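Local coordinates for regulatory protein BlaR1 (Bacillus licheniformis, PDB 1NRF) that probably senses beta-lactam antibiotics at the cell surface, its extracellular C-terminal domain being acylated on a serine so that the signal passes to the cytoplasm, at residues A[160-165]-A[227-232]; A[115-120]-A[147-152]; A[29-34]-A[234-239]. One frame throughout, in Å; residues are numbered along the deposited sequence.

Interaction 1 of 3, residues A[160-165]-A[227-232]; sequences EQVNIL and FFAVHI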
loop_
_atom_site.group_PDB
_atom_site.type_symbol
_atom_site.label_atom_id
_atom_site.label_comp_id
_atom_site.label_asym_id
_atom_site.label_seq_id
_atom_site.Cartn_x
_atom_site.Cartn_y
_atom_site.Cartn_z
ATOM N N GLU A 160 3.367 -1.601 10.592
ATOM C CA GLU A 160 2.381 -2.658 10.405
ATOM C C GLU A 160 2.251 -2.986 8.916
ATOM O O GLU A 160 2.118 -4.147 8.534
ATOM C CB GLU A 160 1.031 -2.228 10.974
ATOM C CG GLU A 160 0.876 -2.470 12.472
ATOM C CD GLU A 160 -0.412 -1.864 13.048
ATOM O OE1 GLU A 160 -0.797 -2.255 14.164
ATOM O OE2 GLU A 160 -1.034 -0.992 12.399
ATOM N N GLN A 161 2.295 -1.961 8.080
ATOM C CA GLN A 161 2.208 -2.154 6.636
ATOM C C GLN A 161 3.301 -3.135 6.172
ATOM O O GLN A 161 3.010 -4.111 5.478
ATOM C CB GLN A 161 2.380 -0.812 5.905
ATOM C CG GLN A 161 1.240 0.187 6.067
ATOM C CD GLN A 161 0.158 0.044 4.994
ATOM O OE1 GLN A 161 -0.539 1.009 4.670
ATOM N NE2 GLN A 161 0.011 -1.159 4.454
ATOM N N VAL A 162 4.551 -2.867 6.557
ATOM C CA VAL A 162 5.684 -3.722 6.187
ATOM C C VAL A 162 5.485 -5.160 6.652
ATOM O O VAL A 162 5.648 -6.100 5.869
ATOM C CB VAL A 162 7.042 -3.185 6.775
ATOM C CG1 VAL A 162 8.117 -4.268 6.704
ATOM C CG2 VAL A 162 7.509 -1.933 5.999
ATOM N N ASN A 163 5.107 -5.342 7.916
ATOM C CA ASN A 163 4.925 -6.693 8.436
ATOM C C ASN A 163 3.834 -7.474 7.717
ATOM O O ASN A 163 4.015 -8.658 7.431
ATOM C CB ASN A 163 4.650 -6.676 9.951
ATOM C CG ASN A 163 5.842 -6.173 10.760
ATOM O OD1 ASN A 163 6.993 -6.335 10.361
ATOM N ND2 ASN A 163 5.567 -5.572 11.904
ATOM N N ILE A 164 2.708 -6.824 7.413
ATOM C CA ILE A 164 1.627 -7.536 6.735
ATOM C C ILE A 164 1.933 -7.709 5.242
ATOM O O ILE A 164 1.506 -8.685 4.629
ATOM C CB ILE A 164 0.229 -6.844 6.978
ATOM C CG1 ILE A 164 -0.890 -7.861 6.731
ATOM C CG2 ILE A 164 0.058 -5.602 6.096
ATOM C CD1 ILE A 164 -2.288 -7.357 7.115
ATOM N N LEU A 165 2.689 -6.777 4.663
ATOM C CA LEU A 165 3.075 -6.904 3.260
ATOM C C LEU A 165 3.936 -8.165 3.099
ATOM O O LEU A 165 3.854 -8.838 2.071
ATOM C CB LEU A 165 3.862 -5.681 2.788
ATOM C CG LEU A 165 3.111 -4.571 2.043
ATOM C CD1 LEU A 165 4.003 -3.346 1.893
ATOM C CD2 LEU A 165 2.677 -5.073 0.678
ATOM N N PHE A 227 11.214 -5.061 2.243
ATOM C CA PHE A 227 9.864 -4.539 2.416
ATOM C C PHE A 227 9.980 -3.133 2.976
ATOM O O PHE A 227 10.735 -2.898 3.912
ATOM C CB PHE A 227 9.060 -5.427 3.371
ATOM C CG PHE A 227 8.816 -6.816 2.847
ATOM C CD1 PHE A 227 9.719 -7.842 3.106
ATOM C CD2 PHE A 227 7.696 -7.089 2.071
ATOM C CE1 PHE A 227 9.512 -9.114 2.601
ATOM C CE2 PHE A 227 7.478 -8.357 1.559
ATOM C CZ PHE A 227 8.391 -9.376 1.824
ATOM N N PHE A 228 9.233 -2.196 2.404
ATOM C CA PHE A 228 9.303 -0.807 2.846
ATOM C C PHE A 228 7.953 -0.087 2.889
ATOM O O PHE A 228 6.995 -0.458 2.211
ATOM C CB PHE A 228 10.240 -0.021 1.923
ATOM C CG PHE A 228 9.781 0.003 0.501
ATOM C CD1 PHE A 228 10.137 -1.009 -0.375
ATOM C CD2 PHE A 228 8.918 1.005 0.053
ATOM C CE1 PHE A 228 9.638 -1.034 -1.685
ATOM C CE2 PHE A 228 8.413 0.990 -1.250
ATOM C CZ PHE A 228 8.777 -0.036 -2.120
ATOM N N ALA A 229 7.902 0.968 3.686
ATOM C CA ALA A 229 6.705 1.764 3.824
ATOM C C ALA A 229 7.118 3.164 4.247
ATOM O O ALA A 229 7.907 3.343 5.178
ATOM C CB ALA A 229 5.765 1.141 4.864
ATOM N N VAL A 230 6.596 4.149 3.533
ATOM C CA VAL A 230 6.867 5.541 3.818
ATOM C C VAL A 230 5.533 6.245 4.006
ATOM O O VAL A 230 4.611 6.046 3.211
ATOM C CB VAL A 230 7.606 6.230 2.644
ATOM C CG1 VAL A 230 7.533 7.737 2.791
ATOM C CG2 VAL A 230 9.058 5.792 2.607
ATOM N N HIS A 231 5.413 7.039 5.068
ATOM C CA HIS A 231 4.195 7.801 5.274
ATOM C C HIS A 231 4.595 9.241 5.494
ATOM O O HIS A 231 5.487 9.519 6.295
ATOM C CB HIS A 231 3.390 7.298 6.469
ATOM C CG HIS A 231 2.155 8.108 6.730
ATOM N ND1 HIS A 231 2.175 9.289 7.445
ATOM C CD2 HIS A 231 0.883 7.955 6.296
ATOM C CE1 HIS A 231 0.971 9.827 7.434
ATOM N NE2 HIS A 231 0.169 9.038 6.743
ATOM N N ILE A 232 3.933 10.153 4.785
ATOM C CA ILE A 232 4.249 11.574 4.882
ATOM C C ILE A 232 3.065 12.498 5.160
ATOM O O ILE A 232 1.894 12.112 5.066
ATOM C CB ILE A 232 4.914 12.081 3.587
ATOM C CG1 ILE A 232 3.917 11.995 2.427
ATOM C CG2 ILE A 232 6.160 11.264 3.276
ATOM C CD1 ILE A 232 4.404 12.651 1.140
#
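Val162 lies over Phe227, their CA atoms 5.7 Å apart, where the helical segment 160-165 runs roughly antiparallel to strand segment 227-232, with 152° between their directions and the axes approaching to 7.3 Å. Val162 carries most of the helix side by spreading its two methyls over the strand. CG1, anti to the backbone N (chi1 165°), reaches Phe227 CB at 3.7 Å, while CG2 rests on the carbonyl carbon of Phe228 and meets Ala229 CB, also at 3.7 Å. One turn on, Leu165 meets the CD2-CE2 side of the Phe227 ring: its CB stands 4.1 Å from Phe227 CD2, and its carbonyl O approaches the ring obliquely, 3.7 Å from CE2. At the other end of the segment, Gln161 touches the strand through its root, CB to Ala229 CB at 4.0 Å; the chain then bends at chi2 (-90°), and its OE1 hydrogen-bonds Thr64 OG1, next to Ser63, the probable acylation site. The small Ala229 thus receives both Gln161 and Val162. Ile216 of the adjacent strand and Val38 and Phe40 of the strand on the other flank extend this apolar floor, and Tyr169 meets Phe227 edge-to-face. All the touching residues are buried. A helix laid on the central, mostly antiparallel sheet in this way belongs to the penicillin-binding protein and serine beta-lactamase fold, with the active-site serine close to one end of the contact.

Interaction 2 of 3, residues A[115-120]-A[147-152]; sequences YFQKLD and DYWLDG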
loop_
_atom_site.group_PDB
_atom_site.type_symbol
_atom_site.label_atom_id
_atom_site.label_comp_id
_atom_site.label_asym_id
_atom_site.label_seq_id
_atom_site.Cartn_x
_atom_site.Cartn_y
_atom_site.Cartn_z
ATOM N N TYR A 115 -13.713 1.438 -8.744
ATOM C CA TYR A 115 -13.565 0.022 -9.091
ATOM C C TYR A 115 -13.527 -0.889 -7.864
ATOM O O TYR A 115 -14.248 -1.883 -7.794
ATOM C CB TYR A 115 -12.294 -0.180 -9.917
ATOM C CG TYR A 115 -12.055 -1.610 -10.342
ATOM C CD1 TYR A 115 -11.576 -2.557 -9.442
ATOM C CD2 TYR A 115 -12.329 -2.020 -11.652
ATOM C CE1 TYR A 115 -11.380 -3.872 -9.836
ATOM C CE2 TYR A 115 -12.133 -3.327 -12.053
ATOM C CZ TYR A 115 -11.661 -4.247 -11.146
ATOM O OH TYR A 115 -11.460 -5.547 -11.548
ATOM N N PHE A 116 -12.671 -0.553 -6.906
ATOM C CA PHE A 116 -12.546 -1.353 -5.695
ATOM C C PHE A 116 -13.731 -1.132 -4.767
ATOM O O PHE A 116 -14.136 -2.040 -4.040
ATOM C CB PHE A 116 -11.218 -1.041 -4.987
ATOM C CG PHE A 116 -10.008 -1.364 -5.825
ATOM C CD1 PHE A 116 -9.530 -0.449 -6.769
ATOM C CD2 PHE A 116 -9.408 -2.622 -5.750
ATOM C CE1 PHE A 116 -8.480 -0.792 -7.630
ATOM C CE2 PHE A 116 -8.361 -2.973 -6.604
ATOM C CZ PHE A 116 -7.897 -2.056 -7.548
ATOM N N GLN A 117 -14.298 0.069 -4.811
ATOM C CA GLN A 117 -15.459 0.395 -3.991
ATOM C C GLN A 117 -16.642 -0.492 -4.378
ATOM O O GLN A 117 -17.280 -1.108 -3.523
ATOM C CB GLN A 117 -15.833 1.864 -4.180
ATOM C CG GLN A 117 -15.605 2.730 -2.955
ATOM C CD GLN A 117 -15.741 4.209 -3.260
ATOM O OE1 GLN A 117 -15.908 5.029 -2.357
ATOM N NE2 GLN A 117 -15.656 4.560 -4.538
ATOM N N LYS A 118 -16.936 -0.555 -5.671
ATOM C CA LYS A 118 -18.043 -1.372 -6.130
ATOM C C LYS A 118 -17.674 -2.834 -5.942
ATOM O O LYS A 118 -18.525 -3.722 -6.027
ATOM C CB LYS A 118 -18.362 -1.065 -7.600
ATOM C CG LYS A 118 -18.744 0.412 -7.848
ATOM C CD LYS A 118 -19.677 0.618 -9.063
ATOM C CE LYS A 118 -19.024 0.282 -10.402
ATOM N NZ LYS A 118 -19.921 0.569 -11.573
ATOM N N LEU A 119 -16.396 -3.072 -5.665
ATOM C CA LEU A 119 -15.882 -4.419 -5.443
ATOM C C LEU A 119 -16.121 -4.768 -3.976
ATOM O O LEU A 119 -16.485 -5.897 -3.646
ATOM C CB LEU A 119 -14.384 -4.452 -5.761
ATOM C CG LEU A 119 -13.769 -5.632 -6.522
ATOM C CD1 LEU A 119 -14.590 -5.959 -7.756
ATOM C CD2 LEU A 119 -12.340 -5.277 -6.909
ATOM N N ASP A 120 -15.927 -3.780 -3.104
ATOM C CA ASP A 120 -16.118 -3.947 -1.662
ATOM C C ASP A 120 -17.599 -4.056 -1.303
ATOM O O ASP A 120 -17.964 -4.727 -0.337
ATOM C CB ASP A 120 -15.492 -2.763 -0.897
ATOM C CG ASP A 120 -13.975 -2.896 -0.723
ATOM O OD1 ASP A 120 -13.370 -3.809 -1.328
ATOM O OD2 ASP A 120 -13.383 -2.078 0.021
ATOM N N ASP A 147 -16.057 3.667 2.268
ATOM C CA ASP A 147 -14.859 4.438 2.603
ATOM C C ASP A 147 -14.079 4.139 3.886
ATOM O O ASP A 147 -13.283 4.967 4.319
ATOM C CB ASP A 147 -15.212 5.935 2.581
ATOM C CG ASP A 147 -16.711 6.191 2.676
ATOM O OD1 ASP A 147 -17.431 5.881 1.702
ATOM O OD2 ASP A 147 -17.172 6.702 3.719
ATOM N N TYR A 148 -14.287 2.968 4.480
ATOM C CA TYR A 148 -13.597 2.605 5.722
ATOM C C TYR A 148 -12.084 2.750 5.657
ATOM O O TYR A 148 -11.431 2.997 6.672
ATOM C CB TYR A 148 -13.927 1.162 6.129
ATOM C CG TYR A 148 -13.599 0.097 5.091
ATOM C CD1 TYR A 148 -14.448 -0.144 4.017
ATOM C CD2 TYR A 148 -12.460 -0.702 5.219
ATOM C CE1 TYR A 148 -14.179 -1.158 3.094
ATOM C CE2 TYR A 148 -12.178 -1.714 4.310
ATOM C CZ TYR A 148 -13.039 -1.940 3.250
ATOM O OH TYR A 148 -12.761 -2.942 2.341
ATOM N N TRP A 149 -11.547 2.596 4.452
ATOM C CA TRP A 149 -10.113 2.676 4.212
ATOM C C TRP A 149 -9.658 4.077 3.819
ATOM O O TRP A 149 -8.496 4.282 3.452
ATOM C CB TRP A 149 -9.731 1.681 3.113
ATOM C CG TRP A 149 -10.639 1.762 1.944
ATOM C CD1 TRP A 149 -11.860 1.172 1.812
ATOM C CD2 TRP A 149 -10.445 2.551 0.767
ATOM N NE1 TRP A 149 -12.446 1.547 0.628
ATOM C CE2 TRP A 149 -11.600 2.393 -0.035
ATOM C CE3 TRP A 149 -9.408 3.380 0.312
ATOM C CZ2 TRP A 149 -11.748 3.033 -1.270
ATOM C CZ3 TRP A 149 -9.552 4.016 -0.915
ATOM C CH2 TRP A 149 -10.717 3.839 -1.693
ATOM N N LEU A 150 -10.574 5.037 3.897
ATOM C CA LEU A 150 -10.270 6.420 3.549
ATOM C C LEU A 150 -10.702 7.426 4.598
ATOM O O LEU A 150 -10.023 8.430 4.808
ATOM C CB LEU A 150 -10.927 6.793 2.215
ATOM C CG LEU A 150 -10.142 6.590 0.917
ATOM C CD1 LEU A 150 -11.050 6.859 -0.280
ATOM C CD2 LEU A 150 -8.928 7.528 0.886
ATOM N N ASP A 151 -11.828 7.159 5.257
ATOM C CA ASP A 151 -12.364 8.079 6.261
ATOM C C ASP A 151 -11.658 8.075 7.617
ATOM O O ASP A 151 -11.992 8.868 8.502
ATOM C CB ASP A 151 -13.860 7.825 6.454
ATOM C CG ASP A 151 -14.158 6.456 7.034
ATOM O OD1 ASP A 151 -15.347 6.068 6.984
ATOM O OD2 ASP A 151 -13.231 5.773 7.539
ATOM N N GLY A 152 -10.692 7.181 7.792
ATOM C CA GLY A 152 -9.972 7.163 9.048
ATOM C C GLY A 152 -10.501 6.229 10.111
ATOM O O GLY A 152 -10.066 6.298 11.267
HETATM O O HOH W 1 -14.568 0.144 -0.919
#
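Tyr148 and Asp120 meet through a short hydrogen bond, Tyr148 OH donating to Asp120 OD2 at 2.6 Å. The hydroxyl arrives from above the carboxylate, 62° out of its plane, although carboxylate and phenol ring are turned only 25° from one another. Trp149 follows in the loop, its indole edge directed at the Tyr148 face: CD1 stands 3.4 Å above the phenol plane, over the ring centre, and Tyr148 CD2 in turn lies in the plane of the indole. Tyr148 holds CG between the backbone N and the carbonyl carbon (chi1 57°). Trp149 NE1 is too far from Asp120 OD2 for a direct bond, at 3.8 Å, and a water spans the distance, donating a hydrogen bond to Asp120 OD2 at 2.7 Å and accepting one from Trp149 NE1 at 3.0 Å. The rim of the same indole is touched near its plane by Gln117 CG, 4.2 Å from CZ2. Trp149 was modelled in two conformers, so its ring contacts and the water bridge hold for one of them and are less certain. Phe142 stacks on Tyr148, and Trp149 also touches Lys66, close to Ser63, the probable acylation site. The other carboxylate oxygen, Asp120 OD1, accepts from Ser69 OG of helix 66-76. A phenol and a serine hydroxyl, and in this conformer a water, hydrogen-bond to this buried acid, a polar setting that would probably favour its ionised form and that ties helix 113-123 to the loop carrying Trp149 beside the active site.

Interaction 3 of 3, residues A[29-34]-A[234-239]; sequences DKFSAS and GEKRAA
Lys236 brings its ammonium group to the edge of the Phe31 ring and not over a face: NZ lies near the ring plane, only 3.0 Å from CD1. Such an approach is not a cation-pi contact, and its closeness makes the exact position of the amine somewhat doubtful. The lysine chain gets there by bending at chi2, chi3 and chi4, the last (64°) setting NZ, and its methylenes pass beside the backbone carbonyl of Phe31 on the way. CG comes to 3.2 Å from Phe31 O, and CE lies 3.6 Å from the same oxygen. The polar end is satisfied beyond the two segments, NZ being hydrogen-bonded to Ser242 OG of helix 239-253. That helix also receives the Phe31 side chain, which touches Ser242, Glu245 and Ile246.

Next to this pair the two backbones come close. Ala33 and Gly234 have CA atoms 4.3 Å apart, and Ser32 O points into the neighbourhood of Gly234 CA, at 3.8 Å; with no side chain on the glycine, the carbonyl can approach this side of the backbone. Ser32 itself, with positive phi, is the C-prime residue of the Schellman motif that ends helix 25-29, and its N donates to Asp29 O at 2.9 Å. At the exposed side of the contact, Ser32 CB and Glu235 CG are loosely apposed at 4.4 Å. The contact thus joins the entry to strand 33-41 to the connection from strand 225-234 into helix 239-253. Since the rim hydrogens of a phenyl ring carry slight positive charge, the ring edge should offer the ammonium little attraction; the lysine is probably held by packing of its methylenes against the Phe31 backbone and by the hydrogen bond of NZ to Ser242.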
loop_
_atom_site.group_PDB
_atom_site.type_symbol
_atom_site.label_atom_id
_atom_site.label_comp_id
_atom_site.label_asym_id
_atom_site.label_seq_id
_atom_site.Cartn_x
_atom_site.Cartn_y
_atom_site.Cartn_z
ATOM N N ASP A 29 12.639 16.629 3.564
ATOM C CA ASP A 29 12.713 18.085 3.440
ATOM C C ASP A 29 12.557 18.539 1.993
ATOM O O ASP A 29 11.966 19.584 1.728
ATOM C CB ASP A 29 14.066 18.597 3.952
ATOM C CG ASP A 29 14.297 18.300 5.419
ATOM O OD1 ASP A 29 15.464 18.393 5.856
ATOM O OD2 ASP A 29 13.323 17.981 6.135
ATOM N N LYS A 30 13.107 17.757 1.066
ATOM C CA LYS A 30 13.051 18.082 -0.361
ATOM C C LYS A 30 11.636 18.281 -0.883
ATOM O O LYS A 30 11.429 18.978 -1.873
ATOM C CB LYS A 30 13.740 16.996 -1.198
ATOM C CG LYS A 30 15.245 16.864 -0.958
ATOM C CD LYS A 30 15.981 16.381 -2.212
ATOM C CE LYS A 30 15.576 14.964 -2.648
ATOM N NZ LYS A 30 16.127 13.879 -1.773
ATOM N N PHE A 31 10.667 17.671 -0.210
ATOM C CA PHE A 31 9.271 17.775 -0.614
ATOM C C PHE A 31 8.435 18.526 0.409
ATOM O O PHE A 31 7.212 18.386 0.446
ATOM C CB PHE A 31 8.709 16.373 -0.853
ATOM C CG PHE A 31 9.365 15.668 -2.004
ATOM C CD1 PHE A 31 8.918 15.872 -3.305
ATOM C CD2 PHE A 31 10.491 14.871 -1.800
ATOM C CE1 PHE A 31 9.583 15.304 -4.387
ATOM C CE2 PHE A 31 11.163 14.299 -2.872
ATOM C CZ PHE A 31 10.709 14.516 -4.171
ATOM N N SER A 32 9.107 19.333 1.228
ATOM C CA SER A 32 8.439 20.117 2.258
ATOM C C SER A 32 7.503 19.218 3.055
ATOM O O SER A 32 6.388 19.614 3.418
ATOM C CB SER A 32 7.646 21.265 1.620
ATOM O OG SER A 32 8.518 22.203 1.015
ATOM N N ALA A 33 7.972 18.006 3.335
ATOM C CA ALA A 33 7.176 17.032 4.070
ATOM C C ALA A 33 7.873 16.453 5.293
ATOM O O ALA A 33 9.091 16.560 5.453
ATOM C CB ALA A 33 6.772 15.897 3.135
ATOM N N SER A 34 7.072 15.834 6.153
ATOM C CA SER A 34 7.569 15.168 7.346
ATOM C C SER A 34 6.889 13.805 7.331
ATOM O O SER A 34 5.801 13.656 6.782
ATOM C CB SER A 34 7.204 15.952 8.622
ATOM O OG SER A 34 5.851 15.775 9.003
ATOM N N GLY A 234 2.422 16.857 4.537
ATOM C CA GLY A 234 2.982 18.133 4.134
ATOM C C GLY A 234 1.993 18.921 3.308
ATOM O O GLY A 234 0.807 18.589 3.277
ATOM N N GLU A 235 2.470 19.959 2.628
ATOM C CA GLU A 235 1.590 20.777 1.805
ATOM C C GLU A 235 1.553 20.347 0.335
ATOM O O GLU A 235 0.996 21.052 -0.505
ATOM C CB GLU A 235 2.000 22.243 1.898
ATOM C CG GLU A 235 3.428 22.523 1.478
ATOM C CD GLU A 235 3.656 23.996 1.194
ATOM O OE1 GLU A 235 2.976 24.535 0.291
ATOM O OE2 GLU A 235 4.511 24.614 1.872
ATOM N N LYS A 236 2.151 19.198 0.029
ATOM C CA LYS A 236 2.164 18.676 -1.337
ATOM C C LYS A 236 0.792 18.105 -1.672
ATOM O O LYS A 236 0.300 17.216 -0.973
ATOM C CB LYS A 236 3.208 17.565 -1.479
ATOM C CG LYS A 236 4.646 18.016 -1.366
ATOM C CD LYS A 236 4.998 19.025 -2.441
ATOM C CE LYS A 236 6.372 18.750 -3.002
ATOM N NZ LYS A 236 6.380 17.426 -3.679
ATOM N N ARG A 237 0.177 18.610 -2.739
ATOM C CA ARG A 237 -1.140 18.141 -3.158
ATOM C C ARG A 237 -1.120 16.643 -3.467
ATOM O O ARG A 237 -1.976 15.887 -3.000
ATOM C CB ARG A 237 -1.609 18.919 -4.390
ATOM C CG ARG A 237 -2.112 20.332 -4.111
ATOM C CD ARG A 237 -3.550 20.306 -3.616
ATOM N NE ARG A 237 -4.180 21.625 -3.629
ATOM C CZ ARG A 237 -5.496 21.822 -3.690
ATOM N NH1 ARG A 237 -6.326 20.787 -3.745
ATOM N NH2 ARG A 237 -5.984 23.057 -3.708
ATOM N N ALA A 238 -0.138 16.215 -4.254
ATOM C CA ALA A 238 -0.019 14.811 -4.611
ATOM C C ALA A 238 0.946 14.142 -3.640
ATOM O O ALA A 238 2.090 13.837 -3.982
ATOM C CB ALA A 238 0.471 14.677 -6.039
ATOM N N ALA A 239 0.469 13.922 -2.420
ATOM C CA ALA A 239 1.266 13.313 -1.374
ATOM C C ALA A 239 1.705 11.895 -1.732
ATOM O O ALA A 239 2.806 11.485 -1.390
ATOM C CB ALA A 239 0.490 13.316 -0.081
#

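In the fold
From the N terminus, segment 29-34 leads into strand 33-41 and waits longest for its partner. Interaction 2 opens next, on helix 113-123, and closes with the loop at 147-152 before interaction 1 begins on helix 158-170. Interaction 1 closes at strand 225-234, and within a few residues 234-239 completes interaction 3, whose 200-residue separation therefore encloses both others. Interactions 1 and 3 share neighbouring strands of the central sheet and touch through Ile232, which packs on Ala33 and Ala239. Interaction 2 stands apart in the helical region, so the three tie helix 113-123 to the loop near the active site, helix to sheet, and the ends of two inner strands to the connection into helix 239-253.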